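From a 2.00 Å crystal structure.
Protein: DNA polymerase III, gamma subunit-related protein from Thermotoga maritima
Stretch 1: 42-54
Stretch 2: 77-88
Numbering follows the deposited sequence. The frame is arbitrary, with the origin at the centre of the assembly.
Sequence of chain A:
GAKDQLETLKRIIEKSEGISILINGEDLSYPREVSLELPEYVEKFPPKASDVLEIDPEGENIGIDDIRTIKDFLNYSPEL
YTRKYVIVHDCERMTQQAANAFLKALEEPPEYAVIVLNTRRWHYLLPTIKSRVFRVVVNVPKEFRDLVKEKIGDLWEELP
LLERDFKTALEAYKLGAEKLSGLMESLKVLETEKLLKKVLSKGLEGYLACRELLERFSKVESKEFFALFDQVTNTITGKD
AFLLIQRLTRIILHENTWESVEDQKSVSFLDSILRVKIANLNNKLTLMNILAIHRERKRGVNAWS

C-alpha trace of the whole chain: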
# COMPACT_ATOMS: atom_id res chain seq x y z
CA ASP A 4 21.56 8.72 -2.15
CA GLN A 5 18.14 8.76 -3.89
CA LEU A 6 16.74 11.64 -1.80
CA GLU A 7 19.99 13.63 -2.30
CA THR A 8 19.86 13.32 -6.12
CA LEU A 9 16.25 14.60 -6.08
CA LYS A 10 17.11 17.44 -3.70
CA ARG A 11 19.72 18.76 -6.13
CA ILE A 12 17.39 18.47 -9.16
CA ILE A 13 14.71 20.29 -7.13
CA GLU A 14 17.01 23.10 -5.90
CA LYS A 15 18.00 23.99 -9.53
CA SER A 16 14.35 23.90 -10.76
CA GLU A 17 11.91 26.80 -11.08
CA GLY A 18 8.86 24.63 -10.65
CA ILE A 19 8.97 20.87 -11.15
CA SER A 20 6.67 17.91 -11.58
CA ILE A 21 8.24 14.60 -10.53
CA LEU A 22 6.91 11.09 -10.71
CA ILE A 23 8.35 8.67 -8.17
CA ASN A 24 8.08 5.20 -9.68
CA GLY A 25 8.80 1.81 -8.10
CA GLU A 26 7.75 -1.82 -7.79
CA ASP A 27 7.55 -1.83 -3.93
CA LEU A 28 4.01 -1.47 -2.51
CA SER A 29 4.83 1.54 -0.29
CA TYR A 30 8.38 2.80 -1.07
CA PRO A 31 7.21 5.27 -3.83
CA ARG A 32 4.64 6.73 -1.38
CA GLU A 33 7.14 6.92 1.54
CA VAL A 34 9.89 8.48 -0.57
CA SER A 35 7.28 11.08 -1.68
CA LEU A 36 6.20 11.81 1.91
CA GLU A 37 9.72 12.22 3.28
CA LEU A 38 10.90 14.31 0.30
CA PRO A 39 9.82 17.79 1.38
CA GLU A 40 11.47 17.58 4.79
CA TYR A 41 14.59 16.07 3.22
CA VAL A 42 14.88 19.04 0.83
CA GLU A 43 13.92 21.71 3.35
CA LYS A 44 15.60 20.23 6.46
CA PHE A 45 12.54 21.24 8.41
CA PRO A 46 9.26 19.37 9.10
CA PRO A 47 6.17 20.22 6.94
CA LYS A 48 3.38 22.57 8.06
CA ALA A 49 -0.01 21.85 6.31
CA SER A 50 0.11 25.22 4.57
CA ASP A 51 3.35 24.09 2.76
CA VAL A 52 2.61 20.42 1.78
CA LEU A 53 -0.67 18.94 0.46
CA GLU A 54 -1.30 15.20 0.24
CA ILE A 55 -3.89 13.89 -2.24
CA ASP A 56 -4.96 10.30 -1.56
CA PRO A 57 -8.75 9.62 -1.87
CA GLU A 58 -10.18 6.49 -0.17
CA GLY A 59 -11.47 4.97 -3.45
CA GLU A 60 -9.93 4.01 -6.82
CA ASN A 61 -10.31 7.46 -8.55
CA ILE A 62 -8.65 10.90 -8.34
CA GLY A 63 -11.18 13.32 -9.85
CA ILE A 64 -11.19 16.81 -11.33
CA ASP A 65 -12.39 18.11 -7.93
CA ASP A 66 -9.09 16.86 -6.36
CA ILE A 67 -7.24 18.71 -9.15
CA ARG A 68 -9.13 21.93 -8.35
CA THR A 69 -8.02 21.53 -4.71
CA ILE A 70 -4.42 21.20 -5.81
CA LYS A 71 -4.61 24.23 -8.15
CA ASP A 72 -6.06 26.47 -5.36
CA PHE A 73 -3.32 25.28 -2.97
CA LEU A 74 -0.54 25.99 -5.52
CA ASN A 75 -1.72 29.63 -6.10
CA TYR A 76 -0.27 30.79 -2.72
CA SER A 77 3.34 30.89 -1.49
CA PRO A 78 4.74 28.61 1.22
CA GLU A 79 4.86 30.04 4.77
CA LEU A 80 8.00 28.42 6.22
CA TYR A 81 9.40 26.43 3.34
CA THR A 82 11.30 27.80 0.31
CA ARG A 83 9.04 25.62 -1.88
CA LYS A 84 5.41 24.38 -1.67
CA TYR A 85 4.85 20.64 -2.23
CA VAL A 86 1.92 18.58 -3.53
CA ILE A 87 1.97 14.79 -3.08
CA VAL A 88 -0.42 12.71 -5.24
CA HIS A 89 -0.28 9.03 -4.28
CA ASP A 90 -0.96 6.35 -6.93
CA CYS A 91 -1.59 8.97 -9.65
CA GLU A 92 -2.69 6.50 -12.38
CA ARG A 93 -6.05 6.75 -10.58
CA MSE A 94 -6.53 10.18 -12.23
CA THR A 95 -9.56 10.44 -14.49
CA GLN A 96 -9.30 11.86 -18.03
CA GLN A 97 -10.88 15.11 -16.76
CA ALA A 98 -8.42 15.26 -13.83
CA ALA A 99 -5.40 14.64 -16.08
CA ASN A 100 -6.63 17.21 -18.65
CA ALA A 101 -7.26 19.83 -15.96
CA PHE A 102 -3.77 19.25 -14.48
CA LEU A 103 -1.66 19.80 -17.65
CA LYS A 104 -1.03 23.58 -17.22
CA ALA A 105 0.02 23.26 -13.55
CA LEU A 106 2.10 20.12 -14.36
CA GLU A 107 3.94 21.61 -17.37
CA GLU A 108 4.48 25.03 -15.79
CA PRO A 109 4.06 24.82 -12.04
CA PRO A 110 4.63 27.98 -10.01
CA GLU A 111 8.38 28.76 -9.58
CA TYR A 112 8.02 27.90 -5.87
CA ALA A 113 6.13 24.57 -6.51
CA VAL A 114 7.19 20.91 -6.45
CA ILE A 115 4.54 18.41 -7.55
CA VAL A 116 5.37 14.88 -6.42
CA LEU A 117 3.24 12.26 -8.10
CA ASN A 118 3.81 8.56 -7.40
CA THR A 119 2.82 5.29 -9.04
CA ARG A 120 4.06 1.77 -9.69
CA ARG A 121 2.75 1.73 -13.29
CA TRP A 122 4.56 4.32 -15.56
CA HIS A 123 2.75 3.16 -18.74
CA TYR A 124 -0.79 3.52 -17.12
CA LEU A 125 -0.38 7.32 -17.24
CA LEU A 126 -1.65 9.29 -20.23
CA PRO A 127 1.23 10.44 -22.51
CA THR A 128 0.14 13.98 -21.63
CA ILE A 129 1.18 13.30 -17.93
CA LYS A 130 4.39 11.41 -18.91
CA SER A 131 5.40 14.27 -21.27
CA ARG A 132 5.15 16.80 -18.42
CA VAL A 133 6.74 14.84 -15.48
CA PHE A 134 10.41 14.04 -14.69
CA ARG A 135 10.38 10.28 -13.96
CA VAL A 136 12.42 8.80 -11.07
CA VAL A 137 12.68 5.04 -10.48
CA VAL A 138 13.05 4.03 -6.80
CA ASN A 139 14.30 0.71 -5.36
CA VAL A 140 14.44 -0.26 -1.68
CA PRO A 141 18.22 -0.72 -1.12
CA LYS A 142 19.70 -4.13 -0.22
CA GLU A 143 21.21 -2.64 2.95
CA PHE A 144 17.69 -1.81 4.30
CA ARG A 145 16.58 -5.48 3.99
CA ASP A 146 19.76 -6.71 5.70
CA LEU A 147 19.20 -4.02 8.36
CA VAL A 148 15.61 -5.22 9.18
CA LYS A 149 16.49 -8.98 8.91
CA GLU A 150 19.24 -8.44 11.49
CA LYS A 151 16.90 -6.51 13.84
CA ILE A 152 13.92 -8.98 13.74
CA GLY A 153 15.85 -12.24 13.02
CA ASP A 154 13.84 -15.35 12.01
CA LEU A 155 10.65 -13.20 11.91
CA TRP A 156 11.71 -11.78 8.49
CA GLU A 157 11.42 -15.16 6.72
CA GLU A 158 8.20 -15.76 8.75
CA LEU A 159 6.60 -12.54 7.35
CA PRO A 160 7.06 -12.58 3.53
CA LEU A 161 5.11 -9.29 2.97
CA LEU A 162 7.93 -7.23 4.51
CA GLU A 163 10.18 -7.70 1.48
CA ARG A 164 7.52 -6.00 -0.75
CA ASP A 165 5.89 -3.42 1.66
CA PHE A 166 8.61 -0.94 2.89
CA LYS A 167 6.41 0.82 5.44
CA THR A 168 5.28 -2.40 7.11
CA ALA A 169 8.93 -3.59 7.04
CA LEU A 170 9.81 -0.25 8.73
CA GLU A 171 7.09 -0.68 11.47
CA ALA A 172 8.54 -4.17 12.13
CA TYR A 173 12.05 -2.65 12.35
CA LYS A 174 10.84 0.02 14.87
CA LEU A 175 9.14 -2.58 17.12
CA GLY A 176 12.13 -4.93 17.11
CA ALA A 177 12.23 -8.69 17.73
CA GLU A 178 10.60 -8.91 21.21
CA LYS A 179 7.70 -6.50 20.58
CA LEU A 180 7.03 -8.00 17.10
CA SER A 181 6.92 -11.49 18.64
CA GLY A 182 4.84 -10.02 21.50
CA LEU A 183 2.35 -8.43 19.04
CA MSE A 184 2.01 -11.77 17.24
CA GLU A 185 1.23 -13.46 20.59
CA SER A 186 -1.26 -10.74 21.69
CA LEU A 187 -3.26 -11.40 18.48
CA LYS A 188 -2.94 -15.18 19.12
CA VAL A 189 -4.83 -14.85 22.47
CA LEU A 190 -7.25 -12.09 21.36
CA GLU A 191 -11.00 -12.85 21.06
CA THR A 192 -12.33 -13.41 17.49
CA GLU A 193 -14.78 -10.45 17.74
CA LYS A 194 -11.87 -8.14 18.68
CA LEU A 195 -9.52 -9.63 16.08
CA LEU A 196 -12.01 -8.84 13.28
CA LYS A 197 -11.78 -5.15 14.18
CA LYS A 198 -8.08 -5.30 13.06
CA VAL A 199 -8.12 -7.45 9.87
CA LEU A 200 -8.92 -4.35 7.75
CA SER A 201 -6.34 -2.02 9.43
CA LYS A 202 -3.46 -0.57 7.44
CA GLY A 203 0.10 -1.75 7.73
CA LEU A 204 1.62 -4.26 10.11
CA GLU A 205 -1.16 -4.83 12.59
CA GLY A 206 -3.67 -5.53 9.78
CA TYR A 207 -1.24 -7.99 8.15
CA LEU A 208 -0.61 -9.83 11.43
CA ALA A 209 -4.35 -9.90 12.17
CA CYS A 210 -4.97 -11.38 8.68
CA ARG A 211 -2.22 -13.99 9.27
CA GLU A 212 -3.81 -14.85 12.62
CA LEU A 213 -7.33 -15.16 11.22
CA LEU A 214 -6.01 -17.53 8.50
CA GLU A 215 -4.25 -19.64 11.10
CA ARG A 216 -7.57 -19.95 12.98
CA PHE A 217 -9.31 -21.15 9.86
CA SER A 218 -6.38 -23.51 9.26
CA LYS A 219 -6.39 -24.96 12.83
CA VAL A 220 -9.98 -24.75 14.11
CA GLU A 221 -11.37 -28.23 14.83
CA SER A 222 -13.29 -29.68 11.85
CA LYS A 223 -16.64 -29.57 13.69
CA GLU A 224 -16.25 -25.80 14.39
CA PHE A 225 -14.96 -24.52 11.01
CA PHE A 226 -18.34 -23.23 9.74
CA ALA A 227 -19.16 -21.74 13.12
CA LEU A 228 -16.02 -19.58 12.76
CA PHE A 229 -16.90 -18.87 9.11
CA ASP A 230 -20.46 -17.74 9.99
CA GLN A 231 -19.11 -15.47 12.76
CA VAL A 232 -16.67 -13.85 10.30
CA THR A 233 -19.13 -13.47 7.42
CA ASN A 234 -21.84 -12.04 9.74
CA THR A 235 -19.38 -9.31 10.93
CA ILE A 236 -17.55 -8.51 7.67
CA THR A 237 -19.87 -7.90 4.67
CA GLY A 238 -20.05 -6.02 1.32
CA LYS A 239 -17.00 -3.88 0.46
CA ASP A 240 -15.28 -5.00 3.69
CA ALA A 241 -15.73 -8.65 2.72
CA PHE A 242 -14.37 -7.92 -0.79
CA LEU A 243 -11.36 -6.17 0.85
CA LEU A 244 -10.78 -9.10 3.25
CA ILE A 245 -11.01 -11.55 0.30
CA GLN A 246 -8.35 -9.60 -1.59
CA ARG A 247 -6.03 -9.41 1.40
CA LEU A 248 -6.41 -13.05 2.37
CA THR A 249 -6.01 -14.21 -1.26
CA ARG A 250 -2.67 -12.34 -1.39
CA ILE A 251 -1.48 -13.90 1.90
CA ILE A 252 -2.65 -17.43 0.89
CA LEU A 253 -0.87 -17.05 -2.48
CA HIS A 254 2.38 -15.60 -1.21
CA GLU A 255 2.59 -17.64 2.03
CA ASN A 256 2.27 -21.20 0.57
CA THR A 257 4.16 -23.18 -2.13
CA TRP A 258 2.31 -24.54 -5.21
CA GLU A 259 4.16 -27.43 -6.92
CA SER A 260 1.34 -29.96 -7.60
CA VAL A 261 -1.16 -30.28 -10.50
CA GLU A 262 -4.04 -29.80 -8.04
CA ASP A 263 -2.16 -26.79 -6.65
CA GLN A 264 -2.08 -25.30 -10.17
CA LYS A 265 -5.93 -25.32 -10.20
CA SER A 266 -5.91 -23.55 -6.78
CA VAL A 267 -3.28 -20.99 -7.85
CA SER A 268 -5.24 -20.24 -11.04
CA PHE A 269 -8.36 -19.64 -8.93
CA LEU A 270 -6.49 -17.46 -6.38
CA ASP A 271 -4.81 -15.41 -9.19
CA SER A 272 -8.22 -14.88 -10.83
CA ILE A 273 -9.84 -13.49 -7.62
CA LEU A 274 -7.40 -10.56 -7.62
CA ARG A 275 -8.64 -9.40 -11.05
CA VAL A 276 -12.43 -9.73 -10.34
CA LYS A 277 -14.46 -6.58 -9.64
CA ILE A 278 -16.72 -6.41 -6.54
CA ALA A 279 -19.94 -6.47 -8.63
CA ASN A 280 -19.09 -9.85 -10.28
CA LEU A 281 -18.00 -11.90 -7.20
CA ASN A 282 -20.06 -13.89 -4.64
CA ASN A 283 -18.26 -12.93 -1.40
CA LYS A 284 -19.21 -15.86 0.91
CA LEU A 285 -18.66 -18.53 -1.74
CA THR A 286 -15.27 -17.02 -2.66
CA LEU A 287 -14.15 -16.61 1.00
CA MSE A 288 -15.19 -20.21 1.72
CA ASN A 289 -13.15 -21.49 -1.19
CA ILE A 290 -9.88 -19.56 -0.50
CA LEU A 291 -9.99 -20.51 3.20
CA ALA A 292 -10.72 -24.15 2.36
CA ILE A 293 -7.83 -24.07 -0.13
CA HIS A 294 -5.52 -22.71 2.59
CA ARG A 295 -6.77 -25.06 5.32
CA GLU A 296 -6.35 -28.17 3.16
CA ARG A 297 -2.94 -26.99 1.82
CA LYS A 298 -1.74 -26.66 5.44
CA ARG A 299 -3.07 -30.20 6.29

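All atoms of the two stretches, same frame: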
# COMPACT_ATOMS: atom_id res chain seq x y z
N VAL A 42 14.39 17.89 1.57
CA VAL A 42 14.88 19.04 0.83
C VAL A 42 14.99 20.29 1.70
O VAL A 42 15.97 21.02 1.61
CB VAL A 42 13.95 19.38 -0.37
CG1 VAL A 42 14.36 20.70 -1.09
CG2 VAL A 42 13.91 18.25 -1.37
N GLU A 43 13.99 20.53 2.54
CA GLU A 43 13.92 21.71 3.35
C GLU A 43 14.62 21.65 4.69
O GLU A 43 14.84 22.69 5.29
CB GLU A 43 12.44 22.05 3.58
CG GLU A 43 11.62 22.27 2.30
CD GLU A 43 11.89 23.58 1.58
OE1 GLU A 43 12.48 24.49 2.18
OE2 GLU A 43 11.45 23.70 0.43
N LYS A 44 14.95 20.44 5.16
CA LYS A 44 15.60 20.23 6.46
C LYS A 44 14.77 20.86 7.55
O LYS A 44 15.31 21.51 8.45
CB LYS A 44 17.04 20.77 6.47
CG LYS A 44 17.92 20.30 5.33
CD LYS A 44 17.98 18.80 5.25
CE LYS A 44 18.89 18.36 4.16
NZ LYS A 44 18.83 16.89 3.95
N PHE A 45 13.46 20.69 7.45
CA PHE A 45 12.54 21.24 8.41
C PHE A 45 11.25 20.44 8.21
O PHE A 45 10.93 20.09 7.08
CB PHE A 45 12.31 22.73 8.14
CG PHE A 45 11.77 23.48 9.32
CD1 PHE A 45 12.64 23.97 10.29
CD2 PHE A 45 10.41 23.73 9.46
CE1 PHE A 45 12.18 24.67 11.39
CE2 PHE A 45 9.94 24.42 10.56
CZ PHE A 45 10.82 24.89 11.53
N PRO A 46 10.50 20.14 9.28
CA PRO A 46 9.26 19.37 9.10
C PRO A 46 8.15 20.19 8.41
O PRO A 46 8.16 21.41 8.50
CB PRO A 46 8.88 18.98 10.52
CG PRO A 46 9.95 19.43 11.36
CD PRO A 46 10.69 20.48 10.70
N PRO A 47 7.23 19.53 7.69
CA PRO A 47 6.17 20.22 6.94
C PRO A 47 4.89 20.70 7.63
O PRO A 47 4.20 19.91 8.23
CB PRO A 47 5.77 19.16 5.90
CG PRO A 47 5.99 17.88 6.58
CD PRO A 47 7.22 18.08 7.41
N LYS A 48 4.61 22.01 7.53
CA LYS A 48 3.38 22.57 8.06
C LYS A 48 2.34 22.26 6.95
O LYS A 48 2.72 22.14 5.78
CB LYS A 48 3.53 24.06 8.33
CG LYS A 48 2.42 24.63 9.17
CD LYS A 48 2.56 26.14 9.42
N ALA A 49 1.06 22.16 7.30
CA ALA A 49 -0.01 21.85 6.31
C ALA A 49 -0.19 22.90 5.24
O ALA A 49 -0.71 22.61 4.16
CB ALA A 49 -1.32 21.57 7.01
N SER A 50 0.18 24.13 5.54
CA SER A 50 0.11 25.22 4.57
C SER A 50 1.16 25.07 3.45
O SER A 50 0.98 25.65 2.39
CB SER A 50 0.41 26.52 5.29
OG SER A 50 1.69 26.45 5.89
N ASP A 51 2.24 24.32 3.72
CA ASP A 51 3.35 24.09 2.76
C ASP A 51 3.37 22.76 1.97
O ASP A 51 4.03 22.69 0.94
CB ASP A 51 4.68 24.26 3.48
CG ASP A 51 4.90 25.68 4.00
OD1 ASP A 51 4.01 26.51 3.84
OD2 ASP A 51 5.98 25.98 4.56
N VAL A 52 2.69 21.72 2.45
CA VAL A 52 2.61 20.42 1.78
C VAL A 52 1.17 19.87 1.79
O VAL A 52 0.56 19.74 2.86
CB VAL A 52 3.50 19.33 2.46
CG1 VAL A 52 3.45 18.01 1.67
CG2 VAL A 52 4.92 19.81 2.63
N LEU A 53 0.67 19.49 0.61
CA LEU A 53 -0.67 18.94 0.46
C LEU A 53 -0.56 17.51 -0.04
O LEU A 53 0.13 17.24 -1.01
CB LEU A 53 -1.49 19.74 -0.55
CG LEU A 53 -2.86 19.16 -0.95
CD1 LEU A 53 -3.80 19.08 0.23
CD2 LEU A 53 -3.46 19.96 -2.08
N GLU A 54 -1.27 16.60 0.62
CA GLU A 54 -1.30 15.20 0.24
C GLU A 54 -2.66 14.88 -0.35
O GLU A 54 -3.69 15.19 0.25
CB GLU A 54 -1.03 14.33 1.46
CG GLU A 54 -0.79 12.86 1.18
CD GLU A 54 -0.52 12.06 2.45
OE1 GLU A 54 -0.53 12.65 3.55
OE2 GLU A 54 -0.31 10.84 2.37
N SER A 77 1.97 31.22 -1.87
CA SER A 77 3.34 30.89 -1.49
C SER A 77 3.43 30.07 -0.21
O SER A 77 2.49 30.05 0.60
CB SER A 77 4.13 32.18 -1.24
OG SER A 77 4.21 32.97 -2.41
N PRO A 78 4.54 29.33 -0.03
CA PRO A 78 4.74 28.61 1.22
C PRO A 78 5.02 29.58 2.37
O PRO A 78 5.56 30.67 2.12
CB PRO A 78 5.98 27.78 0.94
CG PRO A 78 6.71 28.57 -0.09
CD PRO A 78 5.65 29.07 -0.98
N GLU A 79 4.65 29.20 3.59
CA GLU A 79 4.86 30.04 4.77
C GLU A 79 6.27 29.94 5.31
O GLU A 79 6.97 30.96 5.41
CB GLU A 79 3.88 29.67 5.89
CG GLU A 79 2.41 29.86 5.55
CD GLU A 79 1.47 29.60 6.73
OE1 GLU A 79 1.94 29.35 7.87
OE2 GLU A 79 0.23 29.66 6.52
N LEU A 80 6.68 28.72 5.64
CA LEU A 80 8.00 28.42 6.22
C LEU A 80 9.00 27.90 5.21
O LEU A 80 10.18 28.26 5.25
CB LEU A 80 7.84 27.33 7.28
CG LEU A 80 6.92 27.63 8.46
CD1 LEU A 80 6.71 26.39 9.31
CD2 LEU A 80 7.46 28.77 9.29
N TYR A 81 8.54 27.01 4.34
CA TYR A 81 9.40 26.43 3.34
C TYR A 81 9.76 27.38 2.19
O TYR A 81 9.09 28.37 1.96
CB TYR A 81 8.77 25.16 2.72
CG TYR A 81 8.69 23.86 3.51
CD1 TYR A 81 9.51 23.59 4.60
CD2 TYR A 81 8.01 22.77 2.95
CE1 TYR A 81 9.49 22.35 5.22
CE2 TYR A 81 8.01 21.52 3.55
CZ TYR A 81 8.75 21.32 4.69
OH TYR A 81 8.77 20.09 5.29
N THR A 82 10.85 27.05 1.50
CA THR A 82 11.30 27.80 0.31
C THR A 82 10.32 27.44 -0.81
O THR A 82 9.87 28.31 -1.56
CB THR A 82 12.75 27.42 -0.08
OG1 THR A 82 13.63 27.79 0.99
CG2 THR A 82 13.21 28.13 -1.34
N ARG A 83 9.98 26.14 -0.90
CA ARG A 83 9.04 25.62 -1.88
C ARG A 83 7.77 25.01 -1.26
O ARG A 83 7.76 24.61 -0.09
CB ARG A 83 9.73 24.57 -2.76
CG ARG A 83 10.82 25.17 -3.63
CD ARG A 83 11.58 24.16 -4.47
NE ARG A 83 12.50 24.84 -5.38
CZ ARG A 83 13.71 25.31 -5.06
NH1 ARG A 83 14.22 25.19 -3.83
NH2 ARG A 83 14.43 25.93 -6.00
N LYS A 84 6.70 24.98 -2.04
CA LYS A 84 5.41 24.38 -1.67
C LYS A 84 5.37 23.02 -2.38
O LYS A 84 5.77 22.91 -3.53
CB LYS A 84 4.27 25.29 -2.09
CG LYS A 84 2.93 24.67 -1.97
CD LYS A 84 1.79 25.67 -2.09
CE LYS A 84 1.59 26.44 -0.83
NZ LYS A 84 0.31 27.20 -0.85
N TYR A 85 4.86 22.00 -1.70
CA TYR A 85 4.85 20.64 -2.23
C TYR A 85 3.46 20.02 -2.31
O TYR A 85 2.66 20.24 -1.43
CB TYR A 85 5.69 19.73 -1.33
CG TYR A 85 7.14 20.15 -1.25
CD1 TYR A 85 7.54 21.20 -0.43
CD2 TYR A 85 8.12 19.45 -1.94
CE1 TYR A 85 8.85 21.60 -0.36
CE2 TYR A 85 9.45 19.85 -1.90
CZ TYR A 85 9.80 20.94 -1.10
OH TYR A 85 11.10 21.35 -0.97
N VAL A 86 3.18 19.29 -3.38
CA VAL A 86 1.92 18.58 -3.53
C VAL A 86 2.28 17.12 -3.77
O VAL A 86 3.03 16.83 -4.68
CB VAL A 86 1.05 19.09 -4.70
CG1 VAL A 86 -0.18 18.20 -4.89
CG2 VAL A 86 0.63 20.51 -4.47
N ILE A 87 1.73 16.22 -2.95
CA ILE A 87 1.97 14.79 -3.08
C ILE A 87 0.68 14.12 -3.56
O ILE A 87 -0.36 14.28 -2.95
CB ILE A 87 2.43 14.19 -1.76
CG1 ILE A 87 3.72 14.89 -1.30
CG2 ILE A 87 2.67 12.70 -1.91
CD1 ILE A 87 4.00 14.73 0.14
N VAL A 88 0.76 13.41 -4.69
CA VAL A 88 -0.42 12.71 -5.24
C VAL A 88 -0.04 11.24 -5.26
O VAL A 88 0.77 10.84 -6.09
CB VAL A 88 -0.77 13.17 -6.64
CG1 VAL A 88 -2.06 12.47 -7.14
CG2 VAL A 88 -0.90 14.69 -6.69
O HOH W 1 15.55 25.62 1.87
O HOH W 2 0.50 28.71 2.31

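Two buried or partly buried carboxylates organise the contact between the stretches, each accepting hydrogen bonds from backbone amides of the loop that precedes strand 84-88. Asp51 OD1 accepts from Glu79 N at 2.8 Å, while Asp51 OD2 takes both Tyr81 N at 2.8 Å and Leu80 N at 3.0 Å, so one side chain fixes three consecutive amides of the turn. Ser50 OG donates to Asp51 OD1 at 3.1 Å and adds a further bond to the same carboxylate. Glu43, at the end of its helix, works in a similar way: OE1 accepts from Thr82 N and OE2 from Arg83 N, both at 3.1 Å, and OE2 also receives the hydroxyl of Tyr85 (OH to OE2, 2.8 Å). A water links Glu43 OE1 to Thr82 OG1.

Beyond the turn, strands 52-54 and 84-88 run parallel, their directions 10° apart, with Val52, Leu53 and Glu54 paired to Tyr85, Val86 and Ile87. The ladder starts at Asp51, whose O accepts from Tyr85 N at 2.9 Å; Leu53 then bonds in both directions, its N to Tyr85 O at 2.9 Å and its O to Ile87 N at 2.7 Å. Asp51 thus holds the turn through its side chain and the strand through its carbonyl.

Tyr81 lies at the centre of the packing. Its OH donates to Phe45 O at 2.8 Å, anchoring the loop after the helix, and Glu43 CG sits over one face of its ring, 3.4 Å from the centroid, in a CH-pi contact. Val52 CG2 reaches Tyr81 CE2 at 3.6 Å, and on the sheet face shared by Val52, Tyr85 and Ile87, Val52 CG1 meets Ile87 CD1 at 3.7 Å. Farther out, Phe45 CE2 touches Leu80 CD1 at 4.0 Å.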